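Local coordinates for hypothetical protein (Bacteroides uniformis, PDB 4QE0), which is of unknown function, belonging to the DUF5043 family, and packs a short helix against an antiparallel beta sheet, at residues V26-Y31 and L136-R140; V121-F125 and Y139-E143. All blocks are in the same frame, centred on the assembly; numbering follows the deposited sequence.

Contact 1. Residues V26-Y31 and L136-R140; sequences VDGYTY and LHVYR. With GOL (glycerol), chain E; GOL (glycerol), chain C.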
# COMPACT_ATOMS: atom_id res chain seq x y z
N VAL A 26 -18.27 13.71 -7.57
CA VAL A 26 -16.97 14.21 -7.96
C VAL A 26 -16.70 13.69 -9.37
O VAL A 26 -17.47 12.87 -9.91
CB VAL A 26 -15.95 13.72 -6.91
CG1 VAL A 26 -14.52 13.65 -7.42
CG2 VAL A 26 -16.06 14.59 -5.67
N ASP A 27 -15.64 14.19 -10.00
CA ASP A 27 -15.23 13.69 -11.30
C ASP A 27 -14.86 12.23 -11.21
O ASP A 27 -13.82 11.88 -10.65
CB ASP A 27 -14.02 14.46 -11.86
CG ASP A 27 -14.40 15.82 -12.46
OD1 ASP A 27 -15.59 16.18 -12.52
OD2 ASP A 27 -13.47 16.54 -12.89
N GLY A 28 -15.70 11.38 -11.77
CA GLY A 28 -15.37 9.97 -11.93
C GLY A 28 -16.09 9.05 -10.97
O GLY A 28 -16.10 7.84 -11.18
N TYR A 29 -16.67 9.60 -9.90
CA TYR A 29 -17.29 8.76 -8.90
C TYR A 29 -18.22 9.56 -7.99
O TYR A 29 -18.11 10.78 -7.91
CB TYR A 29 -16.23 8.00 -8.08
CG TYR A 29 -15.25 8.86 -7.28
CD1 TYR A 29 -14.05 9.29 -7.84
CD2 TYR A 29 -15.51 9.22 -5.97
CE1 TYR A 29 -13.16 10.07 -7.12
CE2 TYR A 29 -14.63 9.99 -5.25
CZ TYR A 29 -13.45 10.40 -5.81
OH TYR A 29 -12.58 11.18 -5.08
N THR A 30 -19.13 8.85 -7.34
CA THR A 30 -20.03 9.42 -6.38
C THR A 30 -19.96 8.65 -5.05
O THR A 30 -20.03 7.44 -5.05
CB THR A 30 -21.48 9.39 -6.89
OG1 THR A 30 -21.55 10.09 -8.13
CG2 THR A 30 -22.41 10.06 -5.90
N TYR A 31 -19.80 9.39 -3.95
CA TYR A 31 -19.84 8.82 -2.62
C TYR A 31 -21.08 9.28 -1.89
O TYR A 31 -21.53 10.43 -2.02
CB TYR A 31 -18.60 9.22 -1.80
CG TYR A 31 -17.52 8.15 -1.77
CD1 TYR A 31 -17.00 7.60 -2.95
CD2 TYR A 31 -17.03 7.68 -0.57
CE1 TYR A 31 -16.01 6.63 -2.93
CE2 TYR A 31 -16.04 6.70 -0.54
CZ TYR A 31 -15.53 6.18 -1.71
OH TYR A 31 -14.56 5.20 -1.66
N LEU A 136 -12.03 13.61 0.55
CA LEU A 136 -12.66 12.45 -0.04
C LEU A 136 -11.71 11.61 -0.89
O LEU A 136 -11.83 10.38 -0.91
CB LEU A 136 -13.87 12.88 -0.84
CG LEU A 136 -14.71 11.77 -1.45
CD1 LEU A 136 -15.31 10.89 -0.37
CD2 LEU A 136 -15.82 12.39 -2.29
N HIS A 137 -10.75 12.25 -1.57
CA HIS A 137 -9.84 11.49 -2.42
C HIS A 137 -8.99 10.48 -1.65
O HIS A 137 -8.57 9.48 -2.22
CB HIS A 137 -8.97 12.40 -3.31
CG HIS A 137 -7.90 13.11 -2.55
ND1 HIS A 137 -6.69 12.53 -2.25
CD2 HIS A 137 -7.86 14.36 -2.03
CE1 HIS A 137 -5.94 13.39 -1.58
NE2 HIS A 137 -6.63 14.51 -1.44
N VAL A 138 -8.73 10.73 -0.36
CA VAL A 138 -8.03 9.75 0.48
C VAL A 138 -8.82 8.44 0.61
O VAL A 138 -8.29 7.35 0.40
CB VAL A 138 -7.72 10.32 1.88
CG1 VAL A 138 -7.11 9.27 2.79
CG2 VAL A 138 -6.75 11.50 1.75
N TYR A 139 -10.10 8.56 0.96
CA TYR A 139 -10.98 7.41 1.06
C TYR A 139 -11.12 6.69 -0.27
O TYR A 139 -11.08 5.46 -0.35
CB TYR A 139 -12.35 7.82 1.62
CG TYR A 139 -12.27 8.33 3.03
CD1 TYR A 139 -11.85 7.50 4.06
CD2 TYR A 139 -12.58 9.64 3.35
CE1 TYR A 139 -11.73 7.97 5.36
CE2 TYR A 139 -12.49 10.11 4.65
CZ TYR A 139 -12.07 9.28 5.65
OH TYR A 139 -11.95 9.72 6.94
N ARG A 140 -11.29 7.45 -1.33
CA ARG A 140 -11.37 6.86 -2.66
C ARG A 140 -10.12 6.05 -2.99
O ARG A 140 -10.23 4.96 -3.53
CB ARG A 140 -11.60 7.95 -3.72
CG ARG A 140 -11.54 7.45 -5.16
CD ARG A 140 -12.67 6.51 -5.47
NE ARG A 140 -12.72 6.21 -6.90
CZ ARG A 140 -13.57 5.36 -7.46
NH1 ARG A 140 -14.44 4.66 -6.73
NH2 ARG A 140 -13.54 5.19 -8.77
C1 GOL E . -11.70 7.80 -10.55
O1 GOL E . -11.89 9.08 -11.17
C2 GOL E . -10.34 7.73 -9.85
O2 GOL E . -10.50 7.29 -8.50
C3 GOL E . -9.40 6.78 -10.58
O3 GOL E . -9.78 5.41 -10.33
C1 GOL C . -16.54 1.66 -9.38
O1 GOL C . -15.42 0.89 -9.81
C2 GOL C . -16.29 3.08 -9.81
O2 GOL C . -14.92 3.31 -9.55
C3 GOL C . -17.14 4.09 -9.07
O3 GOL C . -17.68 5.05 -10.01

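Contact 2. Residues V121-F125 and Y139-E143; sequences VNFNF and YREIE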
# COMPACT_ATOMS: atom_id res chain seq x y z
N VAL A 121 -15.92 -1.53 -0.38
CA VAL A 121 -15.23 -0.97 0.78
C VAL A 121 -16.11 0.14 1.32
O VAL A 121 -16.70 0.91 0.55
CB VAL A 121 -13.84 -0.40 0.42
CG1 VAL A 121 -13.17 0.18 1.65
CG2 VAL A 121 -12.95 -1.48 -0.20
N ASN A 122 -16.21 0.24 2.63
CA ASN A 122 -16.85 1.39 3.24
C ASN A 122 -16.13 1.78 4.51
O ASN A 122 -15.28 1.03 5.01
CB ASN A 122 -18.35 1.19 3.43
CG ASN A 122 -18.69 0.07 4.39
OD1 ASN A 122 -18.40 0.16 5.57
ND2 ASN A 122 -19.36 -0.96 3.90
N PHE A 123 -16.41 2.99 4.97
CA PHE A 123 -15.70 3.62 6.08
C PHE A 123 -16.70 4.08 7.15
O PHE A 123 -17.82 4.52 6.83
CB PHE A 123 -14.90 4.80 5.56
CG PHE A 123 -13.94 4.46 4.47
CD1 PHE A 123 -12.71 3.88 4.78
CD2 PHE A 123 -14.26 4.64 3.13
CE1 PHE A 123 -11.83 3.52 3.76
CE2 PHE A 123 -13.37 4.29 2.12
CZ PHE A 123 -12.15 3.74 2.44
N ASN A 124 -16.30 4.01 8.42
CA ASN A 124 -17.10 4.53 9.51
C ASN A 124 -16.23 5.36 10.44
O ASN A 124 -15.07 5.01 10.71
CB ASN A 124 -17.77 3.43 10.35
CG ASN A 124 -18.84 2.67 9.60
OD1 ASN A 124 -18.64 1.54 9.23
ND2 ASN A 124 -19.98 3.30 9.38
N PHE A 125 -16.78 6.47 10.90
CA PHE A 125 -16.15 7.32 11.90
C PHE A 125 -17.24 8.27 12.43
O PHE A 125 -18.38 8.17 12.01
CB PHE A 125 -15.00 8.13 11.29
CG PHE A 125 -15.36 8.81 9.99
CD1 PHE A 125 -15.95 10.07 9.98
CD2 PHE A 125 -15.07 8.19 8.77
CE1 PHE A 125 -16.29 10.68 8.79
CE2 PHE A 125 -15.37 8.81 7.58
CZ PHE A 125 -15.98 10.05 7.58
N TYR A 139 -10.10 8.56 0.96
CA TYR A 139 -10.98 7.41 1.06
C TYR A 139 -11.12 6.69 -0.27
O TYR A 139 -11.08 5.46 -0.35
CB TYR A 139 -12.35 7.82 1.62
CG TYR A 139 -12.27 8.33 3.03
CD1 TYR A 139 -11.85 7.50 4.06
CD2 TYR A 139 -12.58 9.64 3.35
CE1 TYR A 139 -11.73 7.97 5.36
CE2 TYR A 139 -12.49 10.11 4.65
CZ TYR A 139 -12.07 9.28 5.65
OH TYR A 139 -11.95 9.72 6.94
N ARG A 140 -11.29 7.45 -1.33
CA ARG A 140 -11.37 6.86 -2.66
C ARG A 140 -10.12 6.05 -2.99
O ARG A 140 -10.23 4.96 -3.53
CB ARG A 140 -11.60 7.95 -3.72
CG ARG A 140 -11.54 7.45 -5.16
CD ARG A 140 -12.67 6.51 -5.47
NE ARG A 140 -12.72 6.21 -6.90
CZ ARG A 140 -13.57 5.36 -7.46
NH1 ARG A 140 -14.44 4.66 -6.73
NH2 ARG A 140 -13.54 5.19 -8.77
N GLU A 141 -8.94 6.59 -2.70
CA GLU A 141 -7.68 5.90 -2.98
C GLU A 141 -7.59 4.57 -2.22
O GLU A 141 -7.19 3.54 -2.78
CB GLU A 141 -6.46 6.76 -2.61
CG GLU A 141 -5.13 6.00 -2.72
CD GLU A 141 -3.91 6.81 -2.27
OE1 GLU A 141 -3.96 8.05 -2.30
OE2 GLU A 141 -2.89 6.19 -1.91
N ILE A 142 -8.01 4.59 -0.97
CA ILE A 142 -8.05 3.37 -0.18
C ILE A 142 -8.99 2.35 -0.81
O ILE A 142 -8.63 1.19 -0.97
CB ILE A 142 -8.45 3.66 1.27
CG1 ILE A 142 -7.38 4.50 1.95
CG2 ILE A 142 -8.68 2.37 2.03
CD1 ILE A 142 -7.82 5.08 3.27
N GLU A 143 -10.20 2.79 -1.15
CA GLU A 143 -11.18 1.90 -1.78
C GLU A 143 -10.60 1.25 -3.04
O GLU A 143 -10.66 0.04 -3.21
CB GLU A 143 -12.44 2.67 -2.16
CG GLU A 143 -13.49 1.84 -2.90
CD GLU A 143 -14.47 2.63 -3.79
OE1 GLU A 143 -14.39 3.86 -3.91
OE2 GLU A 143 -15.33 1.96 -4.41
O HOH W 1 -16.56 0.13 -2.85

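Contact 1. Residues V26-Y31 and L136-R140
The R140 side chain lies along one face of the Y29 ring. Its guanidinium sits flat on the ring, centres 4.5 Å apart and planes at 19°, in a cation-pi stack, while the methylene before it makes a CH-pi contact: R140 CD is 3.7 Å from the centroid of the Y29 ring, almost on the ring normal. The closest atoms of the pair are R140 NE and Y29 CD1, 3.5 Å apart. L136, one turn earlier on the helix, packs against both tyrosines, with L136 CD2 4.0 Å from Y29 CE2 and L136 CD1 3.6 Å from Y31 CD2. V26 reaches the same leucine, V26 CG2 to L136 CD2 being 4.0 Å. Residues V26-Y29 form the type II turn of a beta hairpin that joins strands 22-26 and 29-36 at one edge of the antiparallel sheet; helical segment 136-140 crosses strand 29-31 at 104°. Glycine suits position 28, since its backbone angles (106°/-16°) would jam a CB against the preceding carbonyl. T30 points away from the helix, whereas Y29 and Y31 on either side of it point toward it. Y31 OH comes within 3.7 Å of R140 CA, but its hydrogen bond goes to E143. Two glycerols, probably from the crystallisation liquor, lie at the edge of the guanidinium, near its plane: R140 NE donates to O2 of the chain E glycerol at 2.9 Å, and R140 NH2 makes a very short 2.5 Å bond to O2 of the chain C glycerol.

Contact 2. Residues V121-F125 and Y139-E143
F123, in the m rotamer (chi1 -56°), extends from its strand to the helix, where its ring meets two side chains one turn apart. Over one face stands Y139, also m, its edge turned toward the F123 ring, with centroids 4.9 Å apart and planes at 51°. At the edge of the same ring, I142 CG2 is 3.8 Å from F123 CZ. F125 takes the p rotamer, and its ring runs nearly parallel to that of Y139 but slid well aside, centroids 5.7 Å apart; Y139 OH, hydrogen-bonded to the carbonyl of Y131, is 3.6 Å from F125 CE2. This aromatic cluster joins helix 136-143 to the central strand 118-126 of an antiparallel sheet, N122 and N124 lying on its other face. At the far end, E143 holds an extended t,t chain beside V121, with E143 CG 4.0 Å from V121 CB. Its carboxylate is hydrogen-bonded to Y31 and N46, forms a salt bridge with R140 (R140 NH1 to E143 OE1, 2.9 Å), and through water 1 reaches V121 N.

Both contacts use helix 136-143 against the same face of the sheet, and their centres lie 10 Å apart. They share Y139 and R140: Y139 packs mainly in contact 2 and only brushes Y31 in contact 1, whereas R140 turns its back on strand 121-125 and works in contact 1. The two are tied directly by a probable hydrogen bond, Y31 OH to E143 OE1 at 2.6 Å, and by packing of Y31 OH on F123 CE2 at 4.1 Å. E143 OE1 thus meets both Y31 and R140, connecting the buried aromatic side to the glycerol-bound guanidinium; the E143 side chain is about 5 Å from a bound glycerol, probably from the crystallisation liquor but possibly marking a pocket.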